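Local coordinates for protein alcohol dehydrogenase IV (Corynebacterium glutamicum, PDB 3IV7) that probably reduces maleylacetate with a nicotinamide cofactor, acting as a dehydrogenase of the iron-containing alcohol dehydrogenase type, at residues A26-E31 with H53-E58; S37-V42 with E60-H65; M41-E46 with D90-V95; D66-H71 with G98-L103; R79-A84 with A104-M109. One frame throughout, in Å; residues are numbered along the deposited sequence. Where two conformers were deposited one is given.

Contact 1. Residues A26-E31 with H53-E58; sequences AFLKQE and HKVASE
Leu28 of helix 24-35 meets Val55 and Ala56 at the end of helix 49-55, joining two helices that lie on one face of the parallel sheet in the Rossmann-like part of the protein. Leu28 points toward the other helix; its CG is anti to the backbone N (chi1 -177°), and the CD2 branch does the touching. It sits 3.7 Å from the carbonyl oxygen Val55 O and reaches CG1 of Val55 at 4.0 Å. The same methyl group lies against Ala56, 4.1 Å from its CB, just where the backbone first leaves helical torsions.

Glu58, beyond this turn, comes back over the first turns of helix 24-35. Its side chain crosses that of Lys29 at about a right angle, with OE1 3.5 Å from the methylene CD of Lys29. The amine itself turns off at the last torsion of the chain and pairs with Glu33, leaving Lys29 NZ 5.4 Å from Glu58 OE1. The other carboxylate oxygen, OE2, lies 3.4 Å from Ala26 N at an angle too poor for a hydrogen bond; its hydrogen-bond partner is the hydroxyl of Ser25. On the turn itself, Ser57 OG donates to Lys54 O at 2.9 Å.

The contact therefore has an apolar inner part, continued by Ile59 against Leu28, and a more exposed outer part where Glu58 lies against Ala26 and the methylenes of Lys29. A carboxylate held by Ser25 beside the first turn of helix 24-35 probably gains from the positive end of the helix dipole, which would favour its ionised form.

Contact 2. Residues S37-V42 with E60-H65; sequences SAKVMV and EVAIWH
Met41 and Val42 of strand 40-43 pair in parallel with Ile63 and Trp64 of strand 63-65, the two strands of a beta-alpha-beta unit whose connecting helix is 49-55. Strand 63-65 is the outermost on this side of the sheet within the chain.

Backbone bonds set the register. Val42 N donates to Ile63 O, and Val42 O receives His65 N at 2.8 Å. At the start of the pairing Val40 O takes two consecutive amides, both in its carbonyl plane: Ala62 N at 2.8 Å and Ile63 N at 3.2 Å. Ala62 has helical backbone torsions where both amides meet the one oxygen, and the regular bridges begin at Met41 with Ile63.

Apolar pairs form on both faces. On the face of Val42 and Trp64, CG2 of Val42 meets CG2 of Val61 at 3.7 Å, their side chains at about a right angle. CB of Val42 lies 3.8 Å from CE3 of Trp64, the two side chains side by side and pointing the same way. CG1 of Val61 stands over the centre of one indole face, and His53 stacks on the Trp64 ring as well. On the other face, CG of Met41, a selenomethionine, touches CG2 of Ile63 at 4.0 Å.

A CH-pi contact adds to these: the extended chain of Met41 carries its terminal methyl CE over one face of the His65 imidazole, 4.0 Å from the ring centroid and 29° off its normal.

Contact 3. Residues M41-E46 with D90-V95; sequences MVIAGE and DLLVCV
Met41 and Ile43 are bound to Leu91, Val93 and Val95 by parallel-strand hydrogen bonds, the tight part of a buried contact between two inner strands of the sheet. Ile43 N gives to Val93 O at 2.7 Å, and Ile43 O receives Val95 N at 2.9 Å. Met41 is held in the same way, through its N to Leu91 O and its O from Val93 N.

On one face the selenium of Met41 lies alongside Leu92, 4.1 Å from CD2. Ile43 joins them with CD1, which chi2 (156°) extends to 4.2 Å from the same methyl group. On the other face CG2 of Val42 rests against CB of Val93 at 4.1 Å.

The pairing then opens toward the exposed end of the segment at Glu46. Ala44 still presents CB to Val95 O at 3.5 Å, but at Gly45 a water bridges the two segments, accepting from Gly45 N at 2.8 Å and donating to Val95 O.

Helix 98-111 covers the Ile43 and Leu92 face through Thr100, Ala104 and Ile107. Ala52 of helix 49-55 packs on Val42, Ala44 and Val95 from the other, and strand 115-119 flanks strand 91-96.

Contact 4. Residues D66-H71 with G98-L103; sequences DEVVMH and GSTIGL
Val68 points at the first turn of helix 98-111 and splays its two methyl groups over Ser99 and Thr100. CG1, anti to the backbone N (chi1 171°), is the closer branch: it lies 3.3 Å from the hydroxyl oxygen OG of Ser99 and 3.5 Å from OG1 of Thr100. CG2 falls over the Thr100 side chain, 4.2 Å from its CG2, the two side chains set obliquely to each other. Both hydroxyl oxygens thus lie against the one methyl group, CG1.

Leu103, a turn further along the helix, aims its CD2 branch at the other end of the loop. It reaches within 3.0 Å of Glu67 O, so short an approach that the exact placing of the methyl is doubtful, and stands 4.4 Å from CG2 of Val68. Glu67 is the centre of an inverse gamma turn; its carbonyl faces Leu103, and its side chain heads the other way, to Arg79.

Polar backbone groups meet through solvent. One water donates both to Val69 O at 2.8 Å and to Ser99 O at 2.7 Å, spanning the gap between loop and helix. Past it, CB of Ser99 faces CA of Met70 at 4.1 Å.

Gly98 and Ser99 start helix 98-111, at the glycine-rich junction after strand 91-96 that in relatives contacts the cofactor pyrophosphate, probably here too. Val68, Thr100 and Leu103 all rest on Ile43 of strand 40-43; Val76 of helix 74-86 touches Glu67, Val69 and Leu103, and Thr100 also leans on Cys94 of strand 91-96.

Contact 5. Residues R79-A84 with A104-M109; sequences RARAVA and AKAIAM
The guanidinium group of Arg81 meets helix 98-111 at its edge, with Ala106 O and the selenium of Met109, a selenomethionine, lying in its plane. It grips Ala106 O side-on with two nitrogens, NE at 2.8 Å and NH2 at 2.9 Å, so one carbonyl oxygen takes both N-H groups. Both arrive from the same face of the carbonyl plane and well above it, 57° out for NE and less for NH2. NH2 also stands 3.7 Å from SE of Met109, whose side chain slants across it, while CB of Ala106 lies a little further off. The third nitrogen, NH1, is salt-bridged to Glu78 of its own helix, so the group is held on more than one side and its rotation is probably fixed.

The extended chain behind it passes over the backbone of the partner helix: CG of Arg81 lies 3.8 Å from CA of Ile107. Ile107 in turn forks against two alanines one turn apart. Its CD1 touches CB of Ala80 at 3.6 Å. CG1 stands beside the backbone N (chi1 -61°), which leaves CG2 anti to it, and CG2 touches CB of Ala84 at 3.7 Å. The small alanines probably help the helices approach, with axes 8.9 Å apart at closest approach and 64° between their directions. Ile107 also touches Ile43 of strand 40-43, and Ala84 touches Met41. Two helices packed against each other on one face of a parallel sheet are typical of the alpha/beta Rossmann-like fold.

In the fold
Contacts 2 and 3 share strand 40-43 and have centres about 8 Å apart; Asp90 OD2 ties them together through a probable hydrogen bond to Ala38 N of 2.7 Å. The sheet they build separates contact 1 from contact 5, whose centres are about 21 Å apart: Leu28 and Ala56 pack on the Val42 and Val93 face, Ala80 and Ile107 on the Met41 and Ile43 face. Contact 4 lies at the carboxyl ends of strands 40-43, 63-65 and 91-96 and joins contact 5 through the salt bridge of Glu67 OE2 with Arg79 NH2, 2.8 Å. Its glycine-rich junction probably borders the cofactor site; contact 1 is about 21 Å from contact 4 between centres and so probably takes no part there.

Contact 1. Residues A26-E31 with H53-E58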
# COMPACT_ATOMS: atom_id res chain seq x y z
N ALA A 26 -5.30 24.42 -4.44
CA ALA A 26 -5.59 24.46 -3.00
C ALA A 26 -4.73 23.42 -2.27
O ALA A 26 -4.11 23.74 -1.24
CB ALA A 26 -7.08 24.22 -2.75
N PHE A 27 -4.59 22.23 -2.86
CA PHE A 27 -3.70 21.21 -2.30
C PHE A 27 -2.24 21.67 -2.28
O PHE A 27 -1.48 21.35 -1.33
CB PHE A 27 -3.76 19.90 -3.08
CG PHE A 27 -5.02 19.08 -2.87
CD1 PHE A 27 -5.64 19.01 -1.64
CD2 PHE A 27 -5.46 18.24 -3.87
CE1 PHE A 27 -6.76 18.20 -1.47
CE2 PHE A 27 -6.56 17.43 -3.69
CZ PHE A 27 -7.20 17.42 -2.50
N LEU A 28 -1.80 22.33 -3.36
CA LEU A 28 -0.40 22.79 -3.44
C LEU A 28 -0.15 23.80 -2.36
O LEU A 28 0.88 23.75 -1.69
CB LEU A 28 -0.07 23.38 -4.82
CG LEU A 28 1.40 23.83 -5.04
CD1 LEU A 28 2.42 22.72 -4.65
CD2 LEU A 28 1.63 24.27 -6.47
N LYS A 29 -1.11 24.72 -2.17
CA LYS A 29 -1.01 25.71 -1.11
C LYS A 29 -0.84 25.00 0.25
O LYS A 29 0.08 25.28 0.99
CB LYS A 29 -2.26 26.63 -1.08
CG LYS A 29 -2.33 27.58 0.17
CD LYS A 29 -3.33 28.73 -0.05
CE LYS A 29 -3.22 29.81 1.06
NZ LYS A 29 -3.70 29.31 2.39
N GLN A 30 -1.74 24.07 0.53
CA GLN A 30 -1.73 23.31 1.77
C GLN A 30 -0.39 22.62 1.97
O GLN A 30 0.20 22.68 3.06
CB GLN A 30 -2.87 22.29 1.71
CG GLN A 30 -3.15 21.53 2.97
CD GLN A 30 -4.26 20.50 2.77
OE1 GLN A 30 -5.17 20.71 1.96
NE2 GLN A 30 -4.17 19.37 3.49
N GLU A 31 0.12 22.03 0.90
CA GLU A 31 1.38 21.28 0.97
C GLU A 31 2.59 22.20 1.23
O GLU A 31 3.45 21.89 2.06
CB GLU A 31 1.55 20.45 -0.32
CG GLU A 31 2.71 19.62 -0.39
CD GLU A 31 2.69 18.46 0.59
OE1 GLU A 31 1.69 18.21 1.25
OE2 GLU A 31 3.73 17.83 0.72
N HIS A 53 1.35 27.72 -14.09
CA HIS A 53 1.08 29.02 -13.46
C HIS A 53 -0.27 29.02 -12.75
O HIS A 53 -0.38 29.53 -11.64
CB HIS A 53 1.15 30.14 -14.46
CG HIS A 53 2.55 30.57 -14.77
ND1 HIS A 53 3.38 29.86 -15.60
CD2 HIS A 53 3.28 31.60 -14.30
CE1 HIS A 53 4.55 30.46 -15.67
NE2 HIS A 53 4.52 31.52 -14.88
N LYS A 54 -1.29 28.41 -13.38
CA LYS A 54 -2.60 28.31 -12.75
C LYS A 54 -2.54 27.40 -11.52
O LYS A 54 -3.17 27.68 -10.53
CB LYS A 54 -3.67 27.78 -13.72
CG LYS A 54 -3.93 28.65 -14.94
CD LYS A 54 -5.34 28.37 -15.54
CE LYS A 54 -5.40 28.58 -17.05
NZ LYS A 54 -4.76 27.42 -17.81
N VAL A 55 -1.79 26.31 -11.61
CA VAL A 55 -1.67 25.37 -10.50
C VAL A 55 -0.97 25.98 -9.29
O VAL A 55 -1.33 25.73 -8.16
CB VAL A 55 -0.94 24.10 -10.93
CG1 VAL A 55 -0.55 23.26 -9.72
CG2 VAL A 55 -1.81 23.31 -11.94
N ALA A 56 0.03 26.82 -9.55
CA ALA A 56 0.76 27.48 -8.47
C ALA A 56 0.23 28.89 -8.12
O ALA A 56 0.93 29.67 -7.48
CB ALA A 56 2.24 27.56 -8.84
N SER A 57 -1.01 29.21 -8.54
CA SER A 57 -1.57 30.55 -8.35
C SER A 57 -1.83 30.91 -6.89
O SER A 57 -1.99 32.08 -6.56
CB SER A 57 -2.88 30.72 -9.15
OG SER A 57 -3.85 29.80 -8.69
N GLU A 58 -1.88 29.93 -6.01
CA GLU A 58 -2.08 30.21 -4.60
C GLU A 58 -0.80 30.16 -3.80
O GLU A 58 -0.85 30.23 -2.56
CB GLU A 58 -3.11 29.26 -4.00
CG GLU A 58 -4.45 29.21 -4.72
CD GLU A 58 -5.51 28.52 -3.90
OE1 GLU A 58 -5.59 28.81 -2.68
OE2 GLU A 58 -6.25 27.68 -4.45

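Contact 2. Residues S37-V42 with E60-H65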
# COMPACT_ATOMS: atom_id res chain seq x y z
N SER A 37 7.74 25.89 3.25
CA SER A 37 8.65 26.15 2.13
C SER A 37 8.66 27.59 1.75
O SER A 37 7.61 28.18 1.54
CB SER A 37 8.22 25.32 0.92
OG SER A 37 8.05 23.98 1.28
N ALA A 38 9.86 28.17 1.64
CA ALA A 38 10.02 29.60 1.34
C ALA A 38 10.56 29.90 -0.06
O ALA A 38 10.59 31.07 -0.47
CB ALA A 38 10.93 30.27 2.41
N LYS A 39 11.04 28.88 -0.78
CA LYS A 39 11.65 29.10 -2.09
C LYS A 39 11.37 27.95 -3.03
O LYS A 39 12.23 27.11 -3.27
CB LYS A 39 13.16 29.32 -1.96
CG LYS A 39 13.53 30.60 -1.21
CD LYS A 39 14.84 31.19 -1.70
CE LYS A 39 14.66 31.97 -3.00
NZ LYS A 39 15.90 32.70 -3.37
N VAL A 40 10.17 27.99 -3.60
CA VAL A 40 9.64 26.98 -4.43
C VAL A 40 10.11 27.11 -5.88
O VAL A 40 10.10 28.21 -6.46
CB VAL A 40 8.09 27.04 -4.43
CG1 VAL A 40 7.50 25.94 -5.33
CG2 VAL A 40 7.54 26.94 -2.98
N MSE A 41 10.49 25.99 -6.46
CA MSE A 41 10.84 25.92 -7.87
C MSE A 41 9.80 25.07 -8.58
O MSE A 41 9.59 23.91 -8.23
CB MSE A 41 12.22 25.31 -8.03
CG MSE A 41 12.71 25.12 -9.51
SE MSE A 41 14.55 24.45 -9.46
CE MSE A 41 14.95 24.23 -11.34
N VAL A 42 9.12 25.67 -9.57
CA VAL A 42 8.15 24.94 -10.38
C VAL A 42 8.80 24.54 -11.71
O VAL A 42 9.41 25.37 -12.41
CB VAL A 42 6.87 25.77 -10.64
CG1 VAL A 42 5.97 25.07 -11.62
CG2 VAL A 42 6.11 26.02 -9.32
N GLU A 60 3.70 31.32 -3.64
CA GLU A 60 4.78 32.14 -4.14
C GLU A 60 5.79 31.19 -4.77
O GLU A 60 6.14 30.17 -4.18
CB GLU A 60 5.47 32.90 -2.99
CG GLU A 60 4.54 33.65 -2.00
CD GLU A 60 3.93 34.91 -2.58
OE1 GLU A 60 3.74 34.98 -3.81
OE2 GLU A 60 3.64 35.84 -1.79
N VAL A 61 6.24 31.53 -5.96
CA VAL A 61 7.17 30.70 -6.67
C VAL A 61 8.45 31.47 -6.91
O VAL A 61 8.43 32.55 -7.50
CB VAL A 61 6.60 30.27 -8.00
CG1 VAL A 61 7.69 29.63 -8.87
CG2 VAL A 61 5.40 29.27 -7.77
N ALA A 62 9.57 30.91 -6.44
CA ALA A 62 10.88 31.56 -6.58
C ALA A 62 11.42 31.42 -7.99
O ALA A 62 12.01 32.34 -8.53
CB ALA A 62 11.85 30.97 -5.58
N ILE A 63 11.27 30.25 -8.58
CA ILE A 63 11.81 29.98 -9.91
C ILE A 63 10.84 29.16 -10.74
O ILE A 63 10.24 28.19 -10.23
CB ILE A 63 13.15 29.16 -9.83
CG1 ILE A 63 14.29 30.02 -9.27
CG2 ILE A 63 13.52 28.60 -11.21
CD1 ILE A 63 14.78 31.16 -10.25
N TRP A 64 10.67 29.55 -12.00
CA TRP A 64 9.92 28.78 -13.00
C TRP A 64 10.93 28.24 -14.00
O TRP A 64 11.65 29.01 -14.63
CB TRP A 64 8.93 29.67 -13.74
CG TRP A 64 7.99 30.41 -12.87
CD1 TRP A 64 8.17 31.64 -12.35
CD2 TRP A 64 6.69 29.99 -12.48
NE1 TRP A 64 7.08 32.00 -11.61
CE2 TRP A 64 6.14 31.01 -11.69
CE3 TRP A 64 5.94 28.82 -12.68
CZ2 TRP A 64 4.89 30.92 -11.11
CZ3 TRP A 64 4.69 28.74 -12.14
CH2 TRP A 64 4.17 29.78 -11.35
N HIS A 65 11.01 26.92 -14.13
CA HIS A 65 12.02 26.31 -14.95
C HIS A 65 11.36 25.49 -16.02
O HIS A 65 10.61 24.56 -15.71
CB HIS A 65 12.93 25.43 -14.07
CG HIS A 65 14.09 24.83 -14.80
ND1 HIS A 65 15.27 25.51 -14.99
CD2 HIS A 65 14.25 23.61 -15.36
CE1 HIS A 65 16.11 24.74 -15.66
NE2 HIS A 65 15.52 23.58 -15.90

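Contact 3. Residues M41-E46 with D90-V95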
# COMPACT_ATOMS: atom_id res chain seq x y z
N MSE A 41 10.49 25.99 -6.46
CA MSE A 41 10.84 25.92 -7.87
C MSE A 41 9.80 25.07 -8.58
O MSE A 41 9.59 23.91 -8.23
CB MSE A 41 12.22 25.31 -8.03
CG MSE A 41 12.71 25.12 -9.51
SE MSE A 41 14.55 24.45 -9.46
CE MSE A 41 14.95 24.23 -11.34
N VAL A 42 9.12 25.67 -9.57
CA VAL A 42 8.15 24.94 -10.38
C VAL A 42 8.80 24.54 -11.71
O VAL A 42 9.41 25.37 -12.41
CB VAL A 42 6.87 25.77 -10.64
CG1 VAL A 42 5.97 25.07 -11.62
CG2 VAL A 42 6.11 26.02 -9.32
N ILE A 43 8.67 23.27 -12.04
CA ILE A 43 9.28 22.71 -13.23
C ILE A 43 8.17 22.26 -14.14
O ILE A 43 7.33 21.45 -13.75
CB ILE A 43 10.19 21.48 -12.87
CG1 ILE A 43 11.32 21.92 -11.96
CG2 ILE A 43 10.72 20.80 -14.15
CD1 ILE A 43 11.88 20.82 -11.12
N ALA A 44 8.18 22.76 -15.37
CA ALA A 44 7.15 22.40 -16.34
C ALA A 44 7.65 22.76 -17.75
O ALA A 44 8.30 23.77 -17.93
CB ALA A 44 5.83 23.18 -16.04
N GLY A 45 7.39 21.91 -18.73
CA GLY A 45 7.75 22.21 -20.11
C GLY A 45 6.91 23.38 -20.61
O GLY A 45 5.82 23.66 -20.07
N GLU A 46 7.43 24.06 -21.63
CA GLU A 46 6.77 25.25 -22.23
C GLU A 46 5.29 25.02 -22.49
O GLU A 46 4.48 25.88 -22.22
CB GLU A 46 7.47 25.63 -23.53
CG GLU A 46 8.90 26.16 -23.35
CD GLU A 46 9.73 26.13 -24.66
OE1 GLU A 46 9.12 26.06 -25.76
OE2 GLU A 46 10.99 26.16 -24.58
N ASP A 90 14.03 25.32 -1.88
CA ASP A 90 13.76 24.40 -0.80
C ASP A 90 12.60 23.43 -1.08
O ASP A 90 12.31 22.56 -0.27
CB ASP A 90 13.58 25.13 0.55
CG ASP A 90 12.32 25.98 0.63
OD1 ASP A 90 11.60 26.12 -0.39
OD2 ASP A 90 12.05 26.55 1.73
N LEU A 91 11.97 23.58 -2.24
CA LEU A 91 10.95 22.63 -2.67
C LEU A 91 10.92 22.60 -4.18
O LEU A 91 11.01 23.65 -4.84
CB LEU A 91 9.57 23.04 -2.13
CG LEU A 91 8.39 22.08 -2.38
CD1 LEU A 91 8.60 20.78 -1.65
CD2 LEU A 91 7.07 22.74 -1.94
N LEU A 92 10.84 21.38 -4.73
CA LEU A 92 10.62 21.16 -6.17
C LEU A 92 9.16 20.83 -6.41
O LEU A 92 8.58 19.98 -5.71
CB LEU A 92 11.47 19.97 -6.66
CG LEU A 92 12.98 20.07 -6.47
CD1 LEU A 92 13.67 18.77 -6.89
CD2 LEU A 92 13.50 21.23 -7.22
N VAL A 93 8.54 21.51 -7.37
CA VAL A 93 7.17 21.18 -7.77
C VAL A 93 7.18 20.93 -9.27
O VAL A 93 7.63 21.76 -10.03
CB VAL A 93 6.12 22.33 -7.43
CG1 VAL A 93 4.74 21.87 -7.83
CG2 VAL A 93 6.16 22.73 -5.92
N CYS A 94 6.73 19.75 -9.71
CA CYS A 94 6.72 19.47 -11.13
C CYS A 94 5.34 19.26 -11.64
O CYS A 94 4.55 18.56 -11.03
CB CYS A 94 7.65 18.29 -11.47
SG CYS A 94 7.43 16.78 -10.45
N VAL A 95 5.03 19.90 -12.76
CA VAL A 95 3.71 19.81 -13.35
C VAL A 95 3.84 19.31 -14.79
O VAL A 95 4.36 20.02 -15.66
CB VAL A 95 3.04 21.16 -13.37
CG1 VAL A 95 1.59 21.01 -13.91
CG2 VAL A 95 3.09 21.79 -11.94
O HOH W 1 5.60 19.78 -18.13

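Contact 4. Residues D66-H71 with G98-L103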
# COMPACT_ATOMS: atom_id res chain seq x y z
N ASP A 66 11.60 25.85 -17.30
CA ASP A 66 10.95 25.15 -18.39
C ASP A 66 11.81 24.27 -19.28
O ASP A 66 11.27 23.65 -20.23
CB ASP A 66 10.08 26.10 -19.22
CG ASP A 66 10.88 27.15 -20.00
OD1 ASP A 66 12.13 27.09 -20.07
OD2 ASP A 66 10.23 28.06 -20.55
N GLU A 67 13.09 24.09 -18.94
CA GLU A 67 13.94 23.21 -19.77
C GLU A 67 13.72 21.75 -19.43
O GLU A 67 14.46 21.16 -18.70
CB GLU A 67 15.43 23.57 -19.69
CG GLU A 67 16.22 22.74 -20.70
CD GLU A 67 17.72 22.96 -20.69
OE1 GLU A 67 18.27 23.48 -19.70
OE2 GLU A 67 18.35 22.55 -21.68
N VAL A 68 12.68 21.18 -20.01
CA VAL A 68 12.33 19.80 -19.81
C VAL A 68 12.64 19.11 -21.12
O VAL A 68 12.20 19.56 -22.17
CB VAL A 68 10.84 19.66 -19.46
CG1 VAL A 68 10.39 18.18 -19.45
CG2 VAL A 68 10.56 20.36 -18.13
N VAL A 69 13.44 18.05 -21.07
CA VAL A 69 13.92 17.36 -22.28
C VAL A 69 13.79 15.87 -22.08
O VAL A 69 14.17 15.34 -21.05
CB VAL A 69 15.38 17.76 -22.58
CG1 VAL A 69 15.90 17.10 -23.90
CG2 VAL A 69 15.49 19.24 -22.69
N MSE A 70 13.17 15.19 -23.03
CA MSE A 70 12.98 13.73 -23.02
C MSE A 70 14.30 12.98 -22.71
O MSE A 70 15.39 13.41 -23.21
CB MSE A 70 12.49 13.30 -24.42
CG MSE A 70 12.03 11.86 -24.52
SE MSE A 70 11.37 11.41 -26.32
CE MSE A 70 12.93 11.94 -27.39
N HIS A 71 14.21 11.91 -21.95
CA HIS A 71 15.36 11.04 -21.58
C HIS A 71 16.35 11.70 -20.58
O HIS A 71 17.39 11.12 -20.26
CB HIS A 71 16.12 10.53 -22.83
CG HIS A 71 15.23 9.94 -23.87
ND1 HIS A 71 14.40 8.87 -23.63
CD2 HIS A 71 15.11 10.21 -25.20
CE1 HIS A 71 13.77 8.54 -24.74
NE2 HIS A 71 14.18 9.34 -25.71
N GLY A 98 6.02 12.27 -17.58
CA GLY A 98 7.27 11.54 -17.29
C GLY A 98 8.59 12.34 -17.33
O GLY A 98 9.41 12.21 -16.44
N SER A 99 8.81 13.10 -18.39
CA SER A 99 10.07 13.80 -18.57
C SER A 99 10.21 15.02 -17.63
O SER A 99 11.34 15.41 -17.26
CB SER A 99 10.25 14.17 -20.06
OG SER A 99 9.39 15.21 -20.41
N THR A 100 9.08 15.63 -17.28
CA THR A 100 9.07 16.72 -16.34
C THR A 100 9.34 16.20 -14.93
O THR A 100 10.18 16.72 -14.22
CB THR A 100 7.73 17.42 -16.37
OG1 THR A 100 7.41 17.76 -17.73
CG2 THR A 100 7.79 18.69 -15.49
N ILE A 101 8.64 15.15 -14.56
CA ILE A 101 8.88 14.49 -13.30
C ILE A 101 10.31 13.95 -13.30
O ILE A 101 11.00 13.98 -12.27
CB ILE A 101 7.87 13.35 -13.06
CG1 ILE A 101 6.44 13.93 -12.88
CG2 ILE A 101 8.27 12.53 -11.84
CD1 ILE A 101 5.29 12.90 -13.05
N GLY A 102 10.77 13.49 -14.46
CA GLY A 102 12.13 12.95 -14.59
C GLY A 102 13.21 13.97 -14.22
O GLY A 102 14.21 13.61 -13.57
N LEU A 103 13.01 15.23 -14.63
CA LEU A 103 13.96 16.27 -14.33
C LEU A 103 13.95 16.63 -12.85
O LEU A 103 15.00 16.84 -12.24
CB LEU A 103 13.72 17.51 -15.21
CG LEU A 103 14.74 18.65 -15.06
CD1 LEU A 103 16.15 18.17 -15.40
CD2 LEU A 103 14.36 19.91 -15.92
O HOH W 2 13.60 16.19 -18.48

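Contact 5. Residues R79-A84 with A104-M109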
# COMPACT_ATOMS: atom_id res chain seq x y z
N ARG A 79 22.24 21.66 -15.45
CA ARG A 79 21.71 23.05 -15.41
C ARG A 79 20.59 23.21 -14.39
O ARG A 79 20.59 24.14 -13.62
CB ARG A 79 21.21 23.49 -16.79
CG ARG A 79 22.33 23.93 -17.74
CD ARG A 79 21.75 24.51 -19.04
NE ARG A 79 21.08 23.50 -19.88
CZ ARG A 79 21.71 22.68 -20.74
NH1 ARG A 79 23.03 22.67 -20.83
NH2 ARG A 79 21.02 21.83 -21.46
N ALA A 80 19.63 22.27 -14.39
CA ALA A 80 18.50 22.34 -13.42
C ALA A 80 19.00 22.29 -11.98
O ALA A 80 18.49 23.01 -11.12
CB ALA A 80 17.51 21.23 -13.68
N ARG A 81 20.02 21.47 -11.71
CA ARG A 81 20.54 21.33 -10.35
C ARG A 81 21.18 22.62 -9.91
O ARG A 81 21.04 23.02 -8.77
CB ARG A 81 21.57 20.18 -10.25
CG ARG A 81 20.95 18.80 -10.32
CD ARG A 81 21.95 17.76 -10.80
NE ARG A 81 21.36 16.38 -10.87
CZ ARG A 81 21.96 15.34 -11.47
NH1 ARG A 81 23.11 15.50 -12.10
NH2 ARG A 81 21.37 14.15 -11.47
N ALA A 82 21.89 23.27 -10.83
CA ALA A 82 22.56 24.54 -10.54
C ALA A 82 21.53 25.65 -10.21
O ALA A 82 21.71 26.40 -9.26
CB ALA A 82 23.43 24.95 -11.72
N VAL A 83 20.48 25.75 -11.02
CA VAL A 83 19.38 26.70 -10.74
C VAL A 83 18.82 26.47 -9.32
O VAL A 83 18.70 27.43 -8.51
CB VAL A 83 18.25 26.57 -11.80
CG1 VAL A 83 17.01 27.35 -11.38
CG2 VAL A 83 18.75 27.05 -13.17
N ALA A 84 18.53 25.21 -9.00
CA ALA A 84 18.05 24.83 -7.67
C ALA A 84 19.00 25.31 -6.56
O ALA A 84 18.58 26.01 -5.62
CB ALA A 84 17.87 23.28 -7.57
N ALA A 104 12.77 16.66 -12.24
CA ALA A 104 12.67 16.94 -10.81
C ALA A 104 13.44 15.86 -10.06
O ALA A 104 14.20 16.15 -9.15
CB ALA A 104 11.19 17.01 -10.36
N LYS A 105 13.29 14.62 -10.51
CA LYS A 105 13.99 13.51 -9.89
C LYS A 105 15.50 13.69 -10.04
O LYS A 105 16.25 13.47 -9.11
CB LYS A 105 13.55 12.18 -10.52
CG LYS A 105 12.15 11.68 -10.10
CD LYS A 105 11.84 10.36 -10.80
CE LYS A 105 10.72 9.60 -10.11
NZ LYS A 105 10.40 8.34 -10.81
N ALA A 106 15.94 14.05 -11.24
CA ALA A 106 17.37 14.24 -11.47
C ALA A 106 17.94 15.29 -10.49
O ALA A 106 19.04 15.10 -9.95
CB ALA A 106 17.65 14.60 -12.92
N ILE A 107 17.17 16.34 -10.22
CA ILE A 107 17.61 17.38 -9.28
C ILE A 107 17.69 16.84 -7.86
O ILE A 107 18.65 17.10 -7.15
CB ILE A 107 16.66 18.61 -9.27
CG1 ILE A 107 16.62 19.27 -10.64
CG2 ILE A 107 17.18 19.66 -8.22
CD1 ILE A 107 15.50 20.35 -10.79
N ALA A 108 16.68 16.07 -7.45
CA ALA A 108 16.67 15.47 -6.11
C ALA A 108 17.84 14.49 -5.88
O ALA A 108 18.30 14.31 -4.76
CB ALA A 108 15.35 14.78 -5.87
N MSE A 109 18.31 13.85 -6.95
CA MSE A 109 19.43 12.89 -6.83
C MSE A 109 20.63 13.49 -6.16
O MSE A 109 21.30 12.82 -5.37
CB MSE A 109 19.86 12.37 -8.19
CG MSE A 109 18.85 11.50 -8.88
SE MSE A 109 19.41 11.10 -10.73
CE MSE A 109 20.92 10.00 -10.34